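Local coordinates for beta-fructofuranosidase (Bifidobacterium adolescentis, PDB 6NOB), which probably hydrolyses terminal beta-fructofuranoside residues, as in sucrose, like other enzymes of glycoside hydrolase family 32, at residues F454-E459 with S604-G609; M460-P465 with V540-G545. One frame throughout, in Å; residues are numbered along the deposited sequence.

Contact 1. Residues F454-E459 with S604-G609; sequences FTDFPE and SMLFQG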
loop_
_atom_site.group_PDB
_atom_site.type_symbol
_atom_site.label_atom_id
_atom_site.label_comp_id
_atom_site.label_asym_id
_atom_site.label_seq_id
_atom_site.Cartn_x
_atom_site.Cartn_y
_atom_site.Cartn_z
ATOM N N PHE A 454 -0.469 0.198 5.183
ATOM C CA PHE A 454 -0.165 0.376 6.602
ATOM C C PHE A 454 0.868 -0.667 7.008
ATOM O O PHE A 454 0.540 -1.836 7.228
ATOM C CB PHE A 454 -1.431 0.275 7.444
ATOM C CG PHE A 454 -2.228 1.543 7.475
ATOM C CD1 PHE A 454 -1.661 2.716 7.943
ATOM C CD2 PHE A 454 -3.539 1.568 7.023
ATOM C CE1 PHE A 454 -2.387 3.892 7.968
ATOM C CE2 PHE A 454 -4.271 2.740 7.044
ATOM C CZ PHE A 454 -3.694 3.904 7.518
ATOM N N THR A 455 2.128 -0.244 7.094
ATOM C CA THR A 455 3.193 -1.089 7.609
ATOM C C THR A 455 3.242 -0.980 9.129
ATOM O O THR A 455 2.865 0.041 9.711
ATOM C CB THR A 455 4.545 -0.710 6.995
ATOM O OG1 THR A 455 5.563 -1.594 7.483
ATOM C CG2 THR A 455 4.915 0.728 7.320
ATOM N N ASP A 456 3.705 -2.051 9.770
ATOM C CA ASP A 456 3.555 -2.207 11.217
ATOM C C ASP A 456 4.739 -1.605 11.978
ATOM O O ASP A 456 5.477 -2.288 12.688
ATOM C CB ASP A 456 3.372 -3.679 11.571
ATOM C CG ASP A 456 2.987 -3.880 13.024
ATOM O OD1 ASP A 456 2.382 -2.954 13.607
ATOM O OD2 ASP A 456 3.303 -4.953 13.585
ATOM N N PHE A 457 4.903 -0.294 11.840
ATOM C CA PHE A 457 5.841 0.418 12.703
ATOM C C PHE A 457 5.369 0.452 14.159
ATOM O O PHE A 457 6.205 0.353 15.066
ATOM C CB PHE A 457 6.087 1.836 12.180
ATOM C CG PHE A 457 6.818 1.882 10.865
ATOM C CD1 PHE A 457 7.668 0.854 10.490
ATOM C CD2 PHE A 457 6.657 2.957 10.004
ATOM C CE1 PHE A 457 8.341 0.895 9.279
ATOM C CE2 PHE A 457 7.326 3.004 8.793
ATOM C CZ PHE A 457 8.168 1.972 8.430
ATOM N N PRO A 458 4.066 0.593 14.446
ATOM C CA PRO A 458 3.613 0.500 15.846
ATOM C C PRO A 458 3.777 -0.875 16.479
ATOM O O PRO A 458 3.455 -1.025 17.665
ATOM C CB PRO A 458 2.124 0.879 15.757
ATOM C CG PRO A 458 2.023 1.716 14.536
ATOM C CD PRO A 458 2.992 1.108 13.574
ATOM N N GLU A 459 4.249 -1.878 15.737
ATOM C CA GLU A 459 4.473 -3.224 16.267
ATOM C C GLU A 459 3.194 -3.803 16.869
ATOM O O GLU A 459 3.190 -4.353 17.972
ATOM C CB GLU A 459 5.614 -3.231 17.290
ATOM C CG GLU A 459 6.859 -2.515 16.810
ATOM C CD GLU A 459 8.051 -2.730 17.724
ATOM O OE1 GLU A 459 7.906 -3.423 18.755
ATOM O OE2 GLU A 459 9.137 -2.203 17.400
ATOM N N SER A 604 -2.857 8.724 10.747
ATOM C CA SER A 604 -3.328 7.349 10.853
ATOM C C SER A 604 -2.186 6.446 11.299
ATOM O O SER A 604 -1.008 6.770 11.124
ATOM C CB SER A 604 -3.907 6.862 9.521
ATOM O OG SER A 604 -2.941 6.934 8.490
ATOM N N MET A 605 -2.558 5.300 11.870
ATOM C CA MET A 605 -1.600 4.304 12.343
ATOM C C MET A 605 -2.353 3.059 12.785
ATOM O O MET A 605 -3.550 3.107 13.086
ATOM C CB MET A 605 -0.750 4.835 13.502
ATOM C CG MET A 605 -1.516 4.975 14.811
ATOM S SD MET A 605 -0.516 5.688 16.130
ATOM C CE MET A 605 -0.192 7.316 15.457
ATOM N N LEU A 606 -1.630 1.941 12.827
ATOM C CA LEU A 606 -2.177 0.714 13.389
ATOM C C LEU A 606 -2.275 0.827 14.904
ATOM O O LEU A 606 -1.361 1.327 15.566
ATOM C CB LEU A 606 -1.302 -0.483 13.021
ATOM C CG LEU A 606 -1.081 -0.784 11.538
ATOM C CD1 LEU A 606 -0.210 -2.021 11.380
ATOM C CD2 LEU A 606 -2.409 -0.961 10.822
ATOM N N PHE A 607 -3.395 0.360 15.454
ATOM C CA PHE A 607 -3.560 0.304 16.905
ATOM C C PHE A 607 -4.608 -0.755 17.214
ATOM O O PHE A 607 -5.796 -0.538 16.959
ATOM C CB PHE A 607 -3.967 1.658 17.471
ATOM C CG PHE A 607 -4.112 1.659 18.965
ATOM C CD1 PHE A 607 -5.333 1.379 19.558
ATOM C CD2 PHE A 607 -3.020 1.916 19.778
ATOM C CE1 PHE A 607 -5.464 1.366 20.934
ATOM C CE2 PHE A 607 -3.146 1.908 21.154
ATOM C CZ PHE A 607 -4.368 1.633 21.733
ATOM N N GLN A 608 -4.174 -1.879 17.781
ATOM C CA GLN A 608 -5.070 -2.998 18.068
ATOM C C GLN A 608 -5.944 -2.665 19.272
ATOM O O GLN A 608 -5.504 -2.746 20.420
ATOM C CB GLN A 608 -4.268 -4.271 18.313
ATOM C CG GLN A 608 -5.128 -5.503 18.530
ATOM C CD GLN A 608 -6.001 -5.815 17.328
ATOM O OE1 GLN A 608 -5.500 -6.156 16.256
ATOM N NE2 GLN A 608 -7.314 -5.700 17.501
ATOM N N GLY A 609 -7.193 -2.291 19.013
ATOM C CA GLY A 609 -8.150 -2.151 20.086
ATOM C C GLY A 609 -8.623 -3.497 20.595
ATOM O O GLY A 609 -8.484 -4.529 19.938
HETATM O O HOH W 1 0.927 2.005 11.205
#

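Contact 2. Residues M460-P465 with V540-G545; sequences MRVEQP and VNPQDG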
loop_
_atom_site.group_PDB
_atom_site.type_symbol
_atom_site.label_atom_id
_atom_site.label_comp_id
_atom_site.label_asym_id
_atom_site.label_seq_id
_atom_site.Cartn_x
_atom_site.Cartn_y
_atom_site.Cartn_z
ATOM N N MET A 460 2.095 -3.671 16.129
ATOM C CA MET A 460 0.802 -4.166 16.573
ATOM C C MET A 460 0.467 -5.547 16.024
ATOM O O MET A 460 -0.543 -6.129 16.432
ATOM C CB MET A 460 -0.302 -3.177 16.182
ATOM C CG MET A 460 -0.354 -1.943 17.066
ATOM S SD MET A 460 -0.986 -2.321 18.710
ATOM C CE MET A 460 -0.630 -0.793 19.569
ATOM N N ARG A 461 1.286 -6.085 15.125
ATOM C CA ARG A 461 1.020 -7.370 14.496
ATOM C C ARG A 461 1.904 -8.452 15.100
ATOM O O ARG A 461 3.093 -8.232 15.349
ATOM C CB ARG A 461 1.247 -7.288 12.985
ATOM C CG ARG A 461 0.302 -6.325 12.282
ATOM C CD ARG A 461 0.638 -6.189 10.807
ATOM N NE ARG A 461 -0.352 -5.385 10.097
ATOM C CZ ARG A 461 -0.075 -4.616 9.050
ATOM N NH1 ARG A 461 1.168 -4.543 8.586
ATOM N NH2 ARG A 461 -1.037 -3.917 8.467
ATOM N N VAL A 462 1.314 -9.621 15.339
ATOM C CA VAL A 462 2.026 -10.776 15.872
ATOM C C VAL A 462 1.745 -11.966 14.967
ATOM O O VAL A 462 0.583 -12.258 14.662
ATOM C CB VAL A 462 1.612 -11.088 17.324
ATOM C CG1 VAL A 462 2.250 -12.388 17.792
ATOM C CG2 VAL A 462 2.002 -9.945 18.243
ATOM N N GLU A 463 2.806 -12.647 14.538
ATOM C CA GLU A 463 2.661 -13.770 13.621
ATOM C C GLU A 463 1.839 -14.883 14.259
ATOM O O GLU A 463 2.167 -15.374 15.342
ATOM C CB GLU A 463 4.036 -14.298 13.211
ATOM C CG GLU A 463 3.978 -15.535 12.328
ATOM C CD GLU A 463 5.316 -15.881 11.708
ATOM O OE1 GLU A 463 6.349 -15.350 12.166
ATOM O OE2 GLU A 463 5.332 -16.685 10.752
ATOM N N GLN A 464 0.768 -15.278 13.579
ATOM C CA GLN A 464 -0.109 -16.339 14.052
ATOM C C GLN A 464 -0.873 -16.887 12.855
ATOM O O GLN A 464 -0.960 -16.224 11.815
ATOM C CB GLN A 464 -1.071 -15.825 15.136
ATOM C CG GLN A 464 -1.726 -14.498 14.815
ATOM C CD GLN A 464 -2.309 -13.831 16.044
ATOM O OE1 GLN A 464 -2.271 -12.608 16.179
ATOM N NE2 GLN A 464 -2.847 -14.635 16.952
ATOM N N PRO A 465 -1.409 -18.101 12.958
ATOM C CA PRO A 465 -2.132 -18.683 11.822
ATOM C C PRO A 465 -3.412 -17.921 11.510
ATOM O O PRO A 465 -3.911 -17.125 12.309
ATOM C CB PRO A 465 -2.441 -20.110 12.288
ATOM C CG PRO A 465 -1.456 -20.386 13.370
ATOM C CD PRO A 465 -1.235 -19.072 14.050
ATOM N N VAL A 540 -4.226 -3.651 24.460
ATOM C CA VAL A 540 -3.093 -4.285 25.123
ATOM C C VAL A 540 -1.930 -4.351 24.143
ATOM O O VAL A 540 -2.114 -4.665 22.963
ATOM C CB VAL A 540 -3.466 -5.687 25.649
ATOM C CG1 VAL A 540 -2.230 -6.540 25.838
ATOM C CG2 VAL A 540 -4.238 -5.578 26.959
ATOM N N ASN A 541 -0.732 -4.034 24.635
ATOM C CA ASN A 541 0.500 -4.166 23.870
ATOM C C ASN A 541 0.741 -5.636 23.553
ATOM O O ASN A 541 0.979 -6.436 24.467
ATOM C CB ASN A 541 1.678 -3.577 24.648
ATOM C CG ASN A 541 2.960 -3.533 23.834
ATOM O OD1 ASN A 541 3.463 -4.563 23.386
ATOM N ND2 ASN A 541 3.499 -2.332 23.645
ATOM N N PRO A 542 0.711 -6.028 22.275
ATOM C CA PRO A 542 0.795 -7.459 21.937
ATOM C C PRO A 542 2.141 -8.096 22.237
ATOM O O PRO A 542 2.262 -9.319 22.089
ATOM C CB PRO A 542 0.507 -7.478 20.430
ATOM C CG PRO A 542 0.947 -6.132 19.956
ATOM C CD PRO A 542 0.621 -5.179 21.074
ATOM N N GLN A 543 3.147 -7.326 22.648
ATOM C CA GLN A 543 4.472 -7.869 22.925
ATOM C C GLN A 543 4.740 -8.072 24.410
ATOM O O GLN A 543 5.338 -9.083 24.789
ATOM C CB GLN A 543 5.552 -6.958 22.332
ATOM C CG GLN A 543 5.533 -6.894 20.810
ATOM C CD GLN A 543 5.956 -8.202 20.166
ATOM O OE1 GLN A 543 6.672 -9.004 20.771
ATOM N NE2 GLN A 543 5.515 -8.425 18.934
ATOM N N ASP A 544 4.314 -7.141 25.264
ATOM C CA ASP A 544 4.530 -7.259 26.700
ATOM C C ASP A 544 3.245 -7.236 27.514
ATOM O O ASP A 544 3.314 -7.270 28.746
ATOM C CB ASP A 544 5.472 -6.150 27.197
ATOM C CG ASP A 544 5.061 -4.767 26.722
ATOM O OD1 ASP A 544 3.852 -4.456 26.751
ATOM O OD2 ASP A 544 5.950 -3.984 26.321
ATOM N N GLY A 545 2.080 -7.173 26.871
ATOM C CA GLY A 545 0.826 -7.206 27.598
ATOM C C GLY A 545 0.455 -5.931 28.320
ATOM O O GLY A 545 -0.531 -5.924 29.062
#

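Contact 1. Residues F454-E459 with S604-G609
F454 and L606 meet at the seam between the two parts of the family 32 fold, the five-bladed β-propeller and the C-terminal β-sandwich: F454 ends strand 448-454 of the propeller, and L606 ends strand 601-606 of the sandwich. Packing is tight here. Chi1 of F454 (-81°) sets CG beside the backbone N, and the ring beyond it presents its edge to S604, whose OG lies in the ring plane 3.1 Å from CE1 of F454; D430 and R476 bind the same hydroxyl. L606 crosses the F454 side chain obliquely, its CD2 3.7 Å from CB of F454, while its CD1 approaches OD1 of D456, a carboxylate held by the backbone N atoms of M460 and R461. An alanine at F454 would probably open a gap beside S604, leaving its OG without the CE1 and CZ edge, though the CB contact with L606 could remain. CB of P458 also comes close, 3.5 Å from O of L606. Looser are the apolar pair of P458 CG and M605 CB, 4.3 Å apart, and the backbones, which no direct hydrogen bond joins. Instead a water bridges them, donating to O of T455 at 3.1 Å and accepting from N of L606 at 3.0 Å.

Contact 2. Residues M460-P465 with V540-G545
CG1 of V462 stands anti to the backbone N (chi1 173°), which places CG2 beside that N and against P542, while a bend in M460 (chi2 -72°) brings its SD back toward the same proline. CB of M460 sets off away from the partner loop, and the bend returns the end of the chain to it. P542 thus receives both side chains on different atoms of its ring. SD of M460 lies 4.0 Å from CD of P542, the two side chains crossing at about a right angle. CG2 of V462 comes closer, 3.6 Å from CB of P542. Between these two, CG of P542 rests over the backbone of M460, 3.8 Å from its carbonyl O. Q543 adds a lesser touch: its side chain is also bent and runs past V462 in the opposite direction, leaving NE2 of Q543 3.9 Å from CG2 of V462.

No hydrogen bond joins the two segments, and the meeting is one of van der Waals packing alone. M460 is buried, its side chain also touching T566 and F607, whereas V462 is partly exposed and Q543 exposed to solvent. NH2 of R461 donates to O of F454.

Hydrogen bonds within 541-545 brace the turn that carries P542. OD1 of N541 accepts from N of Q543 at 2.9 Å, in the plane of its carbonyl, and more weakly from N of D544, while ND2 of N541 binds O of G565. N of G545 closes the loop on O of N541, 2.7 Å away. This is an Asx turn at the tip of the β-hairpin formed by strands 532-540 and 547-555 of the C-terminal sandwich, packed against the loop that leaves the propeller strand 448-454.

Both contacts join the single propeller loop between strands 448-454 and 468-481 to the C-terminal sandwich, but at different depths. Contact 1 is mostly buried and combines ring, leucine and proline packing with a water bridge to the end of a strand. Contact 2 lies at the surface, buries less area and relies on small apolar touches against a hairpin turn. Their centres are 11 Å apart, and the loop couples them by hydrogen-bonding to itself, its first half in contact 1 to its second half in contact 2. M460 also packs across, with its SD 3.3 Å from N of Q608.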